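PDB 5MMH: HTH-type transcriptional activator AmpR from Pseudomonas aeruginosa PAO1, which activates transcription of the beta-lactamase gene ampC by binding its promoter and, through the effector domain seen here, recognises muropeptides released from the cell wall. Local coordinates for residues 31-37 with 199-205; 79-83 with 176-182; 82-86 with 114-118. Residues are numbered along the deposited sequence.

Interaction 1: 31-37 with 199-205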
# COMPACT_ATOMS: atom_id res chain seq x y z
N LEU A 31 14.22 -12.96 1.55
CA LEU A 31 14.38 -13.09 2.99
C LEU A 31 14.59 -14.54 3.41
O LEU A 31 15.18 -14.80 4.45
CB LEU A 31 13.16 -12.52 3.72
CG LEU A 31 13.46 -11.92 5.09
CD1 LEU A 31 14.69 -10.98 5.07
CD2 LEU A 31 12.23 -11.19 5.61
N GLU A 32 14.09 -15.48 2.61
CA GLU A 32 14.36 -16.88 2.88
C GLU A 32 15.86 -17.16 2.92
O GLU A 32 16.33 -17.93 3.76
CB GLU A 32 13.65 -17.74 1.84
CG GLU A 32 13.34 -19.14 2.29
CD GLU A 32 12.21 -19.77 1.47
OE1 GLU A 32 11.02 -19.59 1.85
OE2 GLU A 32 12.50 -20.44 0.45
N ASP A 33 16.64 -16.50 2.04
CA ASP A 33 18.10 -16.63 2.08
C ASP A 33 18.67 -16.15 3.40
O ASP A 33 19.58 -16.79 3.95
CB ASP A 33 18.74 -15.86 0.91
CG ASP A 33 20.26 -15.97 0.90
OD1 ASP A 33 20.76 -17.02 0.45
OD2 ASP A 33 20.98 -15.01 1.30
N PHE A 34 18.18 -15.03 3.92
CA PHE A 34 18.67 -14.51 5.20
C PHE A 34 18.38 -15.48 6.34
O PHE A 34 19.24 -15.70 7.20
CB PHE A 34 18.06 -13.14 5.51
CG PHE A 34 18.34 -12.66 6.91
CD1 PHE A 34 19.59 -12.17 7.26
CD2 PHE A 34 17.36 -12.71 7.89
CE1 PHE A 34 19.86 -11.74 8.54
CE2 PHE A 34 17.61 -12.28 9.17
CZ PHE A 34 18.86 -11.79 9.50
N GLN A 35 17.17 -16.04 6.39
CA GLN A 35 16.82 -16.91 7.51
C GLN A 35 17.60 -18.22 7.48
O GLN A 35 17.89 -18.78 8.54
CB GLN A 35 15.31 -17.17 7.52
CG GLN A 35 14.51 -15.92 7.16
CD GLN A 35 13.20 -15.74 7.92
OE1 GLN A 35 13.19 -15.34 9.08
NE2 GLN A 35 12.09 -16.02 7.25
N ALA A 36 17.94 -18.72 6.29
CA ALA A 36 18.81 -19.89 6.21
C ALA A 36 20.20 -19.58 6.77
O ALA A 36 20.72 -20.32 7.61
CB ALA A 36 18.91 -20.38 4.76
N ARG A 37 20.79 -18.47 6.34
CA ARG A 37 22.14 -18.10 6.72
C ARG A 37 22.25 -17.57 8.14
O ARG A 37 23.35 -17.52 8.68
CB ARG A 37 22.69 -17.07 5.72
CG ARG A 37 22.80 -17.67 4.31
CD ARG A 37 22.94 -16.63 3.21
NE ARG A 37 24.13 -15.81 3.33
CZ ARG A 37 24.54 -14.94 2.41
NH1 ARG A 37 23.85 -14.78 1.29
NH2 ARG A 37 25.65 -14.24 2.61
N PHE A 199 22.53 -8.59 10.00
CA PHE A 199 21.53 -8.27 8.99
C PHE A 199 22.07 -7.28 7.97
O PHE A 199 21.86 -7.44 6.77
CB PHE A 199 20.26 -7.70 9.65
CG PHE A 199 19.23 -7.22 8.67
CD1 PHE A 199 18.41 -8.11 8.01
CD2 PHE A 199 19.06 -5.87 8.43
CE1 PHE A 199 17.45 -7.66 7.11
CE2 PHE A 199 18.12 -5.42 7.54
CZ PHE A 199 17.32 -6.32 6.87
N ARG A 200 22.78 -6.25 8.44
CA ARG A 200 23.37 -5.25 7.55
C ARG A 200 24.32 -5.89 6.54
O ARG A 200 24.29 -5.56 5.34
CB ARG A 200 24.06 -4.20 8.41
CG ARG A 200 24.92 -3.17 7.72
CD ARG A 200 25.87 -2.57 8.77
NE ARG A 200 27.02 -1.92 8.15
CZ ARG A 200 27.44 -0.69 8.43
NH1 ARG A 200 28.50 -0.19 7.79
NH2 ARG A 200 26.80 0.04 9.34
N GLY A 201 25.15 -6.83 6.98
CA GLY A 201 26.09 -7.45 6.06
C GLY A 201 25.37 -8.21 4.95
O GLY A 201 25.67 -8.03 3.77
N TRP A 202 24.39 -9.03 5.32
CA TRP A 202 23.61 -9.75 4.33
C TRP A 202 22.85 -8.80 3.41
O TRP A 202 22.76 -9.03 2.20
CB TRP A 202 22.64 -10.71 5.03
CG TRP A 202 21.67 -11.33 4.10
CD1 TRP A 202 21.84 -12.49 3.40
CD2 TRP A 202 20.38 -10.83 3.75
NE1 TRP A 202 20.75 -12.73 2.63
CE2 TRP A 202 19.83 -11.73 2.82
CE3 TRP A 202 19.64 -9.70 4.12
CZ2 TRP A 202 18.56 -11.56 2.28
CZ3 TRP A 202 18.38 -9.53 3.58
CH2 TRP A 202 17.85 -10.46 2.67
N LEU A 203 22.29 -7.72 3.96
CA LEU A 203 21.49 -6.83 3.11
C LEU A 203 22.36 -6.07 2.12
O LEU A 203 21.94 -5.82 0.98
CB LEU A 203 20.69 -5.86 3.97
CG LEU A 203 19.83 -4.83 3.23
CD1 LEU A 203 18.65 -5.50 2.53
CD2 LEU A 203 19.36 -3.79 4.23
N LEU A 204 23.57 -5.68 2.54
CA LEU A 204 24.49 -4.99 1.63
C LEU A 204 24.96 -5.90 0.50
O LEU A 204 25.08 -5.46 -0.64
CB LEU A 204 25.69 -4.45 2.41
CG LEU A 204 25.34 -3.24 3.28
CD1 LEU A 204 26.54 -2.77 4.10
CD2 LEU A 204 24.80 -2.11 2.42
N GLU A 205 25.25 -7.16 0.81
CA GLU A 205 25.57 -8.13 -0.24
C GLU A 205 24.44 -8.22 -1.26
O GLU A 205 24.67 -8.09 -2.47
CB GLU A 205 25.83 -9.49 0.39
CG GLU A 205 26.22 -10.57 -0.60
CD GLU A 205 26.56 -11.87 0.11
OE1 GLU A 205 25.84 -12.88 -0.11
OE2 GLU A 205 27.52 -11.87 0.92
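Asp-33 links the two helices through its carboxylate: OD2 accepts a hydrogen bond from Trp-202 NE1 at 2.6 Å and, one turn along its own helix, pairs with Arg-37 NH1 at 2.9 Å. The guanidinium continues across the interface, where Arg-37 NH2 and NH1 lie 3.0 and 3.1 Å from Glu-205 OE1, so a salt-bridge network of Asp-33, Arg-37 and Glu-205 runs along the outer edge. The edge of the Trp-202 indole, at CD1, faces the flat side of the guanidinium, 3.7 Å from Arg-37 NH1. Deeper in, Phe-34 CB sits over the six-membered ring of Trp-202, 3.6 Å from its centroid, in a CH-pi contact. Phe-199 directs its ring edge to the face of Phe-34 in a T-shaped pair (centroids 5.5 Å apart, planes at 86°), and Leu-31 CD1 meets Trp-202 CH2 at 4.0 Å. Trp-202 is a knob in a hole formed by Leu-31, Asp-33, Phe-34 and Arg-37. Segments 31-37 and 199-205 run at 139°, axes 10.9 Å apart, with Phe-34, Phe-199 and Trp-202 filling the gap. Phe-34 packs on strand 42-48 and Phe-199 on strand 61-66, the helix-on-sheet layering of an alpha/beta subdomain in the LysR effector fold.

Interaction 2: 79-83 with 176-182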
# COMPACT_ATOMS: atom_id res chain seq x y z
N PHE A 79 20.63 0.99 -3.15
CA PHE A 79 20.67 1.11 -4.61
C PHE A 79 19.65 2.15 -5.05
O PHE A 79 18.68 2.43 -4.34
CB PHE A 79 20.41 -0.26 -5.29
CG PHE A 79 19.15 -1.00 -4.81
CD1 PHE A 79 17.91 -0.73 -5.37
CD2 PHE A 79 19.23 -2.00 -3.86
CE1 PHE A 79 16.76 -1.42 -4.95
CE2 PHE A 79 18.09 -2.70 -3.44
CZ PHE A 79 16.85 -2.41 -3.98
N GLU A 80 19.90 2.74 -6.22
CA GLU A 80 18.99 3.69 -6.87
C GLU A 80 17.68 3.02 -7.28
O GLU A 80 17.65 1.83 -7.63
CB GLU A 80 19.61 4.29 -8.14
CG GLU A 80 20.72 5.30 -7.99
CD GLU A 80 21.31 5.75 -9.34
OE1 GLU A 80 20.61 6.47 -10.08
OE2 GLU A 80 22.47 5.36 -9.66
N ALA A 81 16.61 3.79 -7.28
CA ALA A 81 15.33 3.32 -7.82
C ALA A 81 14.82 4.38 -8.79
O ALA A 81 14.00 5.23 -8.42
CB ALA A 81 14.31 3.04 -6.72
N PRO A 82 15.29 4.36 -10.04
CA PRO A 82 14.81 5.33 -11.01
C PRO A 82 13.34 5.11 -11.29
O PRO A 82 12.84 3.98 -11.25
CB PRO A 82 15.65 5.05 -12.26
CG PRO A 82 16.75 4.15 -11.81
CD PRO A 82 16.21 3.39 -10.66
N LEU A 83 12.66 6.20 -11.58
CA LEU A 83 11.22 6.20 -11.81
C LEU A 83 10.93 6.14 -13.31
O LEU A 83 11.58 6.82 -14.11
CB LEU A 83 10.59 7.46 -11.22
CG LEU A 83 10.71 7.65 -9.71
CD1 LEU A 83 9.90 8.86 -9.26
CD2 LEU A 83 10.23 6.40 -9.00
N GLU A 176 13.81 7.21 -18.06
CA GLU A 176 13.83 7.15 -16.60
C GLU A 176 14.23 8.51 -16.05
O GLU A 176 14.76 9.36 -16.76
CB GLU A 176 14.83 6.13 -16.06
CG GLU A 176 14.68 4.72 -16.51
CD GLU A 176 15.75 3.84 -15.92
OE1 GLU A 176 16.78 4.39 -15.48
OE2 GLU A 176 15.57 2.60 -15.89
N VAL A 177 14.02 8.68 -14.74
CA VAL A 177 14.58 9.80 -14.00
C VAL A 177 14.95 9.30 -12.61
O VAL A 177 14.20 8.56 -11.98
CB VAL A 177 13.60 10.99 -13.93
CG1 VAL A 177 12.25 10.56 -13.30
CG2 VAL A 177 14.23 12.13 -13.17
N SER A 178 16.12 9.73 -12.14
CA SER A 178 16.68 9.30 -10.87
C SER A 178 16.36 10.35 -9.82
O SER A 178 16.94 11.44 -9.83
CB SER A 178 18.20 9.12 -10.98
OG SER A 178 18.56 7.88 -11.56
N THR A 179 15.43 10.05 -8.92
CA THR A 179 15.08 11.00 -7.88
C THR A 179 15.47 10.55 -6.48
O THR A 179 15.52 11.39 -5.58
CB THR A 179 13.58 11.29 -7.90
OG1 THR A 179 12.86 10.11 -7.55
CG2 THR A 179 13.15 11.74 -9.28
N GLY A 180 15.74 9.26 -6.28
CA GLY A 180 16.05 8.78 -4.95
C GLY A 180 16.56 7.35 -4.98
O GLY A 180 16.62 6.71 -6.03
N SER A 181 16.93 6.88 -3.79
CA SER A 181 17.46 5.55 -3.57
C SER A 181 16.74 4.94 -2.38
O SER A 181 16.02 5.63 -1.66
CB SER A 181 18.97 5.60 -3.28
OG SER A 181 19.67 6.24 -4.33
N TYR A 182 16.92 3.63 -2.20
CA TYR A 182 16.56 2.96 -0.97
C TYR A 182 17.76 2.98 -0.03
O TYR A 182 18.90 2.79 -0.46
CB TYR A 182 16.10 1.53 -1.25
CG TYR A 182 14.74 1.52 -1.91
CD1 TYR A 182 13.60 1.85 -1.19
CD2 TYR A 182 14.61 1.26 -3.27
CE1 TYR A 182 12.35 1.88 -1.78
CE2 TYR A 182 13.35 1.27 -3.88
CZ TYR A 182 12.23 1.59 -3.12
OH TYR A 182 10.98 1.63 -3.69
O HOH W 1 14.12 7.64 -8.13
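This is an antiparallel backbone contact between two irregular chain segments where strand 73-86 and the segment leading into strand 181-187 run between the two halves of the effector domain, the crossover region of the type II periplasmic-binding-protein fold. Two short paired regions flank a looser middle. At one end Tyr-182 N donates to Phe-79 O (3.0 Å) and Ala-81 N to Gly-180 O (3.2 Å), on either side of the non-hydrogen-bonded pair Glu-80 and Ser-181. At the other, Leu-83 and Val-177 form a hydrogen-bonded pair through Leu-83 N to Val-177 O (2.8 Å) and Val-177 N to Leu-83 O (3.1 Å). The register slips by one residue in between. Pro-82, which has no amide hydrogen, lies in this gap; a water joins the chains here, donating to Ala-81 O at 2.4 Å and accepting from Thr-179 N at 2.9 Å. Ser-178 OG adds a 2.9 Å hydrogen bond to Glu-80 OE1. Tyr-182 covers the apolar side, with CE2 at 3.5 Å from Ala-81 CB and CD2 at 3.8 Å from Phe-79 CE1. Around this contact, Phe-79 packs on helix 194-215, Ala-81 and Leu-83 rest on strand 153-156, Val-177 meets helix 114-121, and Tyr-182 sets its ring edge-to-face with Phe-65 of strand 61-66.

Interaction 3: 82-86 with 114-118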
# COMPACT_ATOMS: atom_id res chain seq x y z
N PRO A 82 15.29 4.36 -10.04
CA PRO A 82 14.81 5.33 -11.01
C PRO A 82 13.34 5.11 -11.29
O PRO A 82 12.84 3.98 -11.25
CB PRO A 82 15.65 5.05 -12.26
CG PRO A 82 16.75 4.15 -11.81
CD PRO A 82 16.21 3.39 -10.66
N LEU A 83 12.66 6.20 -11.58
CA LEU A 83 11.22 6.20 -11.81
C LEU A 83 10.93 6.14 -13.31
O LEU A 83 11.58 6.82 -14.11
CB LEU A 83 10.59 7.46 -11.22
CG LEU A 83 10.71 7.65 -9.71
CD1 LEU A 83 9.90 8.86 -9.26
CD2 LEU A 83 10.23 6.40 -9.00
N THR A 84 9.92 5.35 -13.68
CA THR A 84 9.47 5.29 -15.06
C THR A 84 7.95 5.23 -15.11
O THR A 84 7.28 4.96 -14.11
CB THR A 84 10.09 4.09 -15.80
OG1 THR A 84 10.12 4.37 -17.20
CG2 THR A 84 9.28 2.81 -15.54
N VAL A 85 7.41 5.49 -16.30
CA VAL A 85 5.97 5.41 -16.53
C VAL A 85 5.54 3.95 -16.61
O VAL A 85 6.12 3.16 -17.36
CB VAL A 85 5.59 6.17 -17.81
CG1 VAL A 85 4.22 5.77 -18.27
CG2 VAL A 85 5.68 7.68 -17.59
N LEU A 86 4.50 3.59 -15.83
CA LEU A 86 3.95 2.24 -15.82
C LEU A 86 2.44 2.33 -15.94
O LEU A 86 1.81 3.19 -15.33
CB LEU A 86 4.35 1.50 -14.54
CG LEU A 86 5.86 1.26 -14.37
CD1 LEU A 86 6.15 0.77 -12.96
CD2 LEU A 86 6.36 0.25 -15.38
N GLU A 114 8.10 14.77 -9.12
CA GLU A 114 8.54 13.60 -9.87
C GLU A 114 8.08 13.68 -11.32
O GLU A 114 8.86 13.43 -12.25
CB GLU A 114 8.03 12.33 -9.20
CG GLU A 114 8.57 12.13 -7.78
CD GLU A 114 8.13 10.80 -7.17
OE1 GLU A 114 7.15 10.20 -7.68
OE2 GLU A 114 8.75 10.33 -6.19
N TRP A 115 6.81 14.03 -11.55
CA TRP A 115 6.31 14.14 -12.92
C TRP A 115 6.98 15.25 -13.73
O TRP A 115 7.35 14.99 -14.89
CB TRP A 115 4.79 14.32 -12.93
CG TRP A 115 4.05 13.04 -12.87
CD1 TRP A 115 3.43 12.52 -11.80
CD2 TRP A 115 3.90 12.10 -13.94
NE1 TRP A 115 2.88 11.30 -12.12
CE2 TRP A 115 3.15 11.03 -13.43
CE3 TRP A 115 4.32 12.06 -15.27
CZ2 TRP A 115 2.80 9.92 -14.21
CZ3 TRP A 115 3.98 10.95 -16.04
CH2 TRP A 115 3.23 9.90 -15.51
N PRO A 116 7.13 16.48 -13.23
CA PRO A 116 7.91 17.46 -14.00
C PRO A 116 9.35 17.01 -14.23
O PRO A 116 9.87 17.20 -15.34
CB PRO A 116 7.83 18.74 -13.16
CG PRO A 116 7.29 18.35 -11.85
CD PRO A 116 6.47 17.12 -12.07
N LEU A 117 9.98 16.38 -13.25
CA LEU A 117 11.34 15.89 -13.46
C LEU A 117 11.38 14.86 -14.58
O LEU A 117 12.29 14.88 -15.41
CB LEU A 117 11.91 15.29 -12.18
CG LEU A 117 12.54 16.33 -11.25
CD1 LEU A 117 13.01 15.71 -9.94
CD2 LEU A 117 13.70 17.01 -11.96
N TRP A 118 10.39 13.96 -14.62
CA TRP A 118 10.40 12.93 -15.64
C TRP A 118 10.13 13.50 -17.02
O TRP A 118 10.76 13.08 -18.00
CB TRP A 118 9.36 11.85 -15.33
CG TRP A 118 9.39 10.71 -16.31
CD1 TRP A 118 10.10 9.56 -16.20
CD2 TRP A 118 8.65 10.61 -17.54
NE1 TRP A 118 9.86 8.74 -17.27
CE2 TRP A 118 8.97 9.36 -18.11
CE3 TRP A 118 7.74 11.45 -18.20
CZ2 TRP A 118 8.43 8.94 -19.33
CZ3 TRP A 118 7.20 11.02 -19.42
CH2 TRP A 118 7.54 9.78 -19.96
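In the second alpha/beta subdomain, strand 83-86 and helix 114-118 cross almost at right angles (94°), with axes 9.7 Å apart, and side chains of the helix reach across to side chains and backbone of the strand. Strand alternation sends Leu-83 and Val-85 toward the helix while Thr-84 points away. Trp-118, with chi1 in the t well and chi2 near 90°, extends its indole across to the strand, where Trp-118 CD1 lies 3.8 Å from Leu-83 O. Val-85, also t, brings CG2 over the six-membered ring, 3.7 Å from its centroid in a CH-pi contact and 3.5 Å from Trp-118 CZ2. That same methyl, Val-85 CG2, meets Trp-115 CH2 at 3.9 Å, because the m rotamer of Trp-115 swings the far end of its ring back to the strand from a sideways CA-CB bond. Leu-83 is m,t, and its CD1 lies 3.4 Å from Glu-114 CD of the extended m,t glutamate. No hydrogen bond spans the two segments. The polar ends find partners outside them: Glu-114 with Arg-111, Trp-115 NE1 with Leu-107 O, and both Trp-118 NE1 and Thr-84 OG1 with Thr-175 O. With these buried polar groups satisfied from outside, the interface itself can be mainly apolar.

How the interactions relate
Interactions 2 and 3 are neighbours, their centres about 9 Å apart: both use strand 73-86, share Pro-82 and Leu-83, and touch where Val-177 CG1 meets Trp-118 CD1 at 3.7 Å. Interaction 1 lies on the opposite side of the chain's centre from interaction 3, about 31 Å away between centres, though helix 194-215 follows directly after strand 181-187 of interaction 2. Chemistry tracks location. Interaction 3 is wholly buried and mostly apolar, without a hydrogen bond between its segments; interaction 1 covers its aromatic interior with a charged network at the surface; interaction 2, where the chain passes between the two halves of the domain, relies mainly on backbone hydrogen bonds and a water.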